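Local coordinates for hypothetical protein ydiI (Escherichia coli, PDB 1VH5) that hydrolyses 1,4-dihydroxy-2-naphthoyl-CoA to 1,4-dihydroxy-2-naphthoate and free CoA in menaquinone biosynthesis, and also cleaves a wide range of other acyl-CoA thioesters, at residues G53-G57 with G58-V62; I9-E12 with A13-A16. All blocks are in the same frame, centred on the assembly; numbering follows the deposited sequence.

In the fold
From the N terminus the chain first reaches contact 2, where residues 9-10 lead into helix 11-16 and Ile9 packs back on its first turn. After helix 22-25 and strands 29-33 and 38-43, a loop leads to contact 1, where residues 53-57 enter the long helix 57-74, the central helix of the hotdog fold. Each contact closes only a tight turn at a capped helix start, no long loop. The two lie in series, neither nesting nor crossing, on opposite sides of the chain's centre. The centres of contact 1 and contact 2 are about 24 Å apart. Contact 1 starts helix 57-74; contact 2 packs farther along it, on Val70 and Leu74, and on strand 29-33.

Contact 1: G53-G57 with G58-V62; sequences GLLHG and GASVV
Gly58 gives its backbone N-H to ND1 of His56, which caps the N terminus of helix 57-74. Gly58 N lies 2.9 Å from His56 ND1, almost in the ring plane and at the ring's edge. His56 CG, anti to the backbone N (chi1 -163°), brings the ring up to this amide. Since Gly58 N donates, ND1 acts as the acceptor, while NE2 is hydrogen-bonded to Ser66 OG of the second subunit. Ala59 N makes a weak bond to His56 O at 2.9 Å, bent to 123°. Ala59 CB also meets Leu55 CD1 at 3.8 Å. Ser60 N makes a second, weak bond to the carbonyl of His56, and Ser60 OG lies 3.4 Å from Leu55 CD2. Val61 N closes a regular helical turn on Gly57 O at 3.2 Å, and Val61 CG2 rests beside that oxygen. The inferred catalytic Glu65 follows one turn later, and Gly57 lies close to the substrate-binding His91. The helix start is buried between sheet and dimer partner: Leu55 and Ala59 touch Met42 of strand 38-43, and Val61 packs on Ile87 and Ala89 of strand 81-91 and on Val61 of the second subunit.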
ATOM      1  N   GLY A  53      -3.348  -3.032  16.214  1.00 18.58           N
ATOM      2  CA  GLY A  53      -3.831  -1.705  16.567  1.00 18.16           C
ATOM      3  C   GLY A  53      -2.987  -0.535  16.081  1.00 17.69           C
ATOM      4  O   GLY A  53      -3.242   0.592  16.451  1.00 19.41           O
ATOM      5  N   LEU A  54      -1.972  -0.813  15.272  1.00 17.86           N
ATOM      6  CA  LEU A  54      -1.166   0.245  14.689  1.00 16.38           C
ATOM      7  C   LEU A  54      -1.555   0.467  13.238  1.00 14.84           C
ATOM      8  O   LEU A  54      -2.097  -0.423  12.590  1.00 16.67           O
ATOM      9  CB  LEU A  54       0.313  -0.095  14.734  1.00 17.00           C
ATOM     10  CG  LEU A  54       0.897  -0.512  16.088  1.00 19.15           C
ATOM     11  CD1 LEU A  54       2.383  -0.856  16.017  1.00 21.34           C
ATOM     12  CD2 LEU A  54       0.688   0.577  17.104  1.00 19.85           C
ATOM     13  N   LEU A  55      -1.236   1.648  12.714  1.00 14.50           N
ATOM     14  CA  LEU A  55      -1.442   1.904  11.301  1.00 14.50           C
ATOM     15  C   LEU A  55      -0.768   0.855  10.444  1.00 14.09           C
ATOM     16  O   LEU A  55       0.424   0.558  10.641  1.00 16.16           O
ATOM     17  CB  LEU A  55      -0.852   3.272  10.967  1.00 15.16           C
ATOM     18  CG  LEU A  55      -0.964   3.715   9.506  1.00 15.00           C
ATOM     19  CD1 LEU A  55      -2.377   3.842   8.984  1.00 16.99           C
ATOM     20  CD2 LEU A  55      -0.143   5.050   9.435  1.00 17.69           C
ATOM     21  N   HIS A  56      -1.512   0.306   9.499  1.00 12.80           N
ATOM     22  CA  HIS A  56      -1.010  -0.718   8.599  1.00 12.27           C
ATOM     23  C   HIS A  56      -0.030  -0.048   7.632  1.00 12.15           C
ATOM     24  O   HIS A  56      -0.351   0.967   7.020  1.00 12.24           O
ATOM     25  CB  HIS A  56      -2.202  -1.279   7.836  1.00 13.21           C
ATOM     26  CG  HIS A  56      -1.932  -2.594   7.161  1.00 12.17           C
ATOM     27  ND1 HIS A  56      -1.050  -2.738   6.104  1.00 13.60           N
ATOM     28  CD2 HIS A  56      -2.553  -3.792   7.301  1.00 12.48           C
ATOM     29  CE1 HIS A  56      -1.084  -3.994   5.679  1.00 13.38           C
ATOM     30  NE2 HIS A  56      -1.982  -4.658   6.397  1.00 13.43           N
ATOM     31  N   GLY A  57       1.138  -0.654   7.412  1.00 13.27           N
ATOM     32  CA  GLY A  57       2.135  -0.116   6.475  1.00 13.57           C
ATOM     33  C   GLY A  57       1.555   0.019   5.071  1.00 12.65           C
ATOM     34  O   GLY A  57       1.883   0.964   4.328  1.00 13.33           O
ATOM     35  N   GLY A  58       0.668  -0.916   4.693  1.00 12.22           N
ATOM     36  CA  GLY A  58      -0.012  -0.776   3.419  1.00 12.08           C
ATOM     37  C   GLY A  58      -0.929   0.425   3.308  1.00 11.66           C
ATOM     38  O   GLY A  58      -1.077   0.987   2.212  1.00 12.10           O
ATOM     39  N   ALA A  59      -1.575   0.795   4.410  1.00 13.15           N
ATOM     40  CA  ALA A  59      -2.416   1.989   4.391  1.00 12.65           C
ATOM     41  C   ALA A  59      -1.606   3.262   4.142  1.00 12.29           C
ATOM     42  O   ALA A  59      -2.016   4.115   3.380  1.00 12.81           O
ATOM     43  CB  ALA A  59      -3.190   2.109   5.711  1.00 13.42           C
ATOM     44  N   SER A  60      -0.406   3.322   4.709  1.00 12.59           N
ATOM     45  CA  SER A  60       0.506   4.438   4.435  1.00 12.45           C
ATOM     46  C   SER A  60       0.794   4.509   2.944  1.00 12.35           C
ATOM     47  O   SER A  60       0.837   5.579   2.363  1.00 12.95           O
ATOM     48  CB  SER A  60       1.799   4.293   5.176  1.00 12.42           C
ATOM     49  OG  SER A  60       1.610   4.406   6.572  1.00 16.71           O
ATOM     50  N   VAL A  61       1.002   3.356   2.320  1.00 11.95           N
ATOM     51  CA  VAL A  61       1.289   3.311   0.876  1.00 11.93           C
ATOM     52  C   VAL A  61       0.045   3.660   0.065  1.00 11.83           C
ATOM     53  O   VAL A  61       0.135   4.341  -0.958  1.00 11.87           O
ATOM     54  CB  VAL A  61       1.925   1.961   0.472  1.00 12.27           C
ATOM     55  CG1 VAL A  61       2.184   1.953  -1.045  1.00 12.93           C
ATOM     56  CG2 VAL A  61       3.240   1.740   1.237  1.00 13.96           C
ATOM     57  N   VAL A  62      -1.134   3.227   0.503  1.00 11.62           N
ATOM     58  CA  VAL A  62      -2.352   3.714  -0.139  1.00 11.98           C
ATOM     59  C   VAL A  62      -2.408   5.253  -0.122  1.00 11.32           C
ATOM     60  O   VAL A  62      -2.694   5.890  -1.136  1.00 12.49           O
ATOM     61  CB  VAL A  62      -3.631   3.157   0.518  1.00 12.79           C
ATOM     62  CG1 VAL A  62      -4.871   3.803  -0.117  1.00 14.12           C
ATOM     63  CG2 VAL A  62      -3.717   1.623   0.346  1.00 13.70           C
TER

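Contact 2: I9-E12 with A13-A16; sequences ITLE and ALNA
Ile9 lays its side chain along the first turn of helix 11-16. Ile9 CG1 meets the methyl CB of Ala13 at 3.8 Å. Ile9 CD1 reaches farther, to 4.1 Å from Leu14 CD1, and also lies beside the Leu14 backbone. Both Ile9 torsions are anti (chi1 -158°), which stretches the chain out to make both touches. Cutting Ile9 back to an alanine removes CG1 and CD1, which would probably leave Leu14 CD1 without its partner from across the cap and open a gap beside Ala13 CB. Leu11 adds a looser contact, Leu11 CD2 to Leu14 CD2 at 4.3 Å.

Thr10 holds the start of the helix in place. Thr10 OG1 accepts from Ala13 N at 3.1 Å, and the bond is fairly straight at 158°. The hydroxyl oxygen sits between the backbone N and the carbonyl carbon (chi1 52°), which lets it face the amide. Thr10 is the N-cap, and the Ile9-Leu14 contact across it is a hydrophobic staple. Regular helical backbone bonds follow. Leu14 N bonds to Thr10 O, Asn15 N to Leu11 O at 2.9 Å, and Ala16 N to Glu12 O at 3.0 Å.

Outside the turn, Asn15 OD1 accepts from Phe30 N, tying the helix to strand 29-33. Leu14 is buried against Phe30 and Ile33 of that strand and Val70 of helix 57-74. Ile9 and Leu11 also touch Ile33, and Ile9 packs on Leu74 of helix 57-74.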
ATOM      1  N   ILE A   9      -7.517  22.737  -9.983  1.00 25.35           N
ATOM      2  CA  ILE A   9      -8.541  21.973  -9.284  1.00 26.00           C
ATOM      3  C   ILE A   9      -8.783  22.586  -7.912  1.00 26.25           C
ATOM      4  O   ILE A   9      -7.861  23.108  -7.292  1.00 26.96           O
ATOM      5  CB  ILE A   9      -8.131  20.456  -9.205  1.00 25.91           C
ATOM      6  CG1 ILE A   9      -9.359  19.572  -8.979  1.00 24.61           C
ATOM      7  CG2 ILE A   9      -7.033  20.195  -8.155  1.00 27.28           C
ATOM      8  CD1 ILE A   9      -9.072  18.082  -9.226  1.00 27.10           C
ATOM      9  N   THR A  10     -10.040  22.580  -7.470  1.00 26.10           N
ATOM     10  CA  THR A  10     -10.354  22.958  -6.098  1.00 26.35           C
ATOM     11  C   THR A  10     -10.172  21.744  -5.203  1.00 25.61           C
ATOM     12  O   THR A  10     -10.186  20.606  -5.692  1.00 24.73           O
ATOM     13  CB  THR A  10     -11.807  23.417  -5.963  1.00 26.00           C
ATOM     14  OG1 THR A  10     -12.669  22.422  -6.540  1.00 26.38           O
ATOM     15  CG2 THR A  10     -12.055  24.707  -6.763  1.00 26.36           C
ATOM     16  N   LEU A  11     -10.040  21.991  -3.901  1.00 26.41           N
ATOM     17  CA  LEU A  11     -10.028  20.913  -2.913  1.00 25.94           C
ATOM     18  C   LEU A  11     -11.313  20.103  -2.980  1.00 26.08           C
ATOM     19  O   LEU A  11     -11.310  18.890  -2.872  1.00 25.77           O
ATOM     20  CB  LEU A  11      -9.803  21.448  -1.497  1.00 27.19           C
ATOM     21  CG  LEU A  11      -8.363  21.665  -1.033  1.00 27.49           C
ATOM     22  CD1 LEU A  11      -8.346  22.187   0.397  1.00 28.87           C
ATOM     23  CD2 LEU A  11      -7.454  20.431  -1.178  1.00 26.72           C
ATOM     24  N   GLU A  12     -12.428  20.798  -3.183  1.00 25.50           N
ATOM     25  CA  GLU A  12     -13.710  20.146  -3.355  1.00 25.92           C
ATOM     26  C   GLU A  12     -13.726  19.100  -4.476  1.00 24.14           C
ATOM     27  O   GLU A  12     -14.196  17.976  -4.273  1.00 22.53           O
ATOM     28  CB  GLU A  12     -14.785  21.206  -3.633  1.00 27.59           C
ATOM     29  CG  GLU A  12     -15.693  21.511  -2.457  1.00 31.34           C
ATOM     30  CD  GLU A  12     -16.770  22.497  -2.844  1.00 34.96           C
ATOM     31  OE1 GLU A  12     -17.729  22.090  -3.546  1.00 36.34           O
ATOM     32  OE2 GLU A  12     -16.631  23.687  -2.481  1.00 38.68           O
ATOM     33  N   ALA A  13     -13.260  19.475  -5.669  1.00 24.18           N
ATOM     34  CA  ALA A  13     -13.306  18.571  -6.821  1.00 23.77           C
ATOM     35  C   ALA A  13     -12.298  17.416  -6.658  1.00 23.64           C
ATOM     36  O   ALA A  13     -12.556  16.289  -7.097  1.00 23.51           O
ATOM     37  CB  ALA A  13     -13.091  19.340  -8.148  1.00 24.65           C
ATOM     38  N   LEU A  14     -11.179  17.716  -6.001  1.00 23.87           N
ATOM     39  CA  LEU A  14     -10.164  16.715  -5.652  1.00 23.95           C
ATOM     40  C   LEU A  14     -10.792  15.655  -4.730  1.00 22.79           C
ATOM     41  O   LEU A  14     -10.720  14.452  -4.985  1.00 22.19           O
ATOM     42  CB  LEU A  14      -9.001  17.403  -4.936  1.00 25.75           C
ATOM     43  CG  LEU A  14      -7.594  16.840  -4.864  1.00 27.40           C
ATOM     44  CD1 LEU A  14      -7.285  16.118  -6.166  1.00 27.40           C
ATOM     45  CD2 LEU A  14      -6.570  17.948  -4.594  1.00 30.04           C
ATOM     46  N   ASN A  15     -11.463  16.117  -3.676  1.00 21.45           N
ATOM     47  CA  ASN A  15     -12.096  15.218  -2.724  1.00 22.27           C
ATOM     48  C   ASN A  15     -13.281  14.450  -3.290  1.00 22.07           C
ATOM     49  O   ASN A  15     -13.566  13.343  -2.847  1.00 22.69           O
ATOM     50  CB  ASN A  15     -12.444  15.964  -1.444  1.00 22.50           C
ATOM     51  CG  ASN A  15     -11.240  16.147  -0.580  1.00 20.36           C
ATOM     52  OD1 ASN A  15     -10.491  15.182  -0.377  1.00 20.67           O
ATOM     53  ND2 ASN A  15     -10.956  17.365  -0.151  1.00 21.58           N
ATOM     54  N   ALA A  16     -13.956  15.028  -4.292  1.00 21.73           N
ATOM     55  CA  ALA A  16     -15.062  14.341  -4.937  1.00 22.30           C
ATOM     56  C   ALA A  16     -14.631  13.074  -5.673  1.00 22.36           C
ATOM     57  O   ALA A  16     -15.428  12.162  -5.858  1.00 22.91           O
ATOM     58  CB  ALA A  16     -15.800  15.284  -5.885  1.00 22.67           C
TER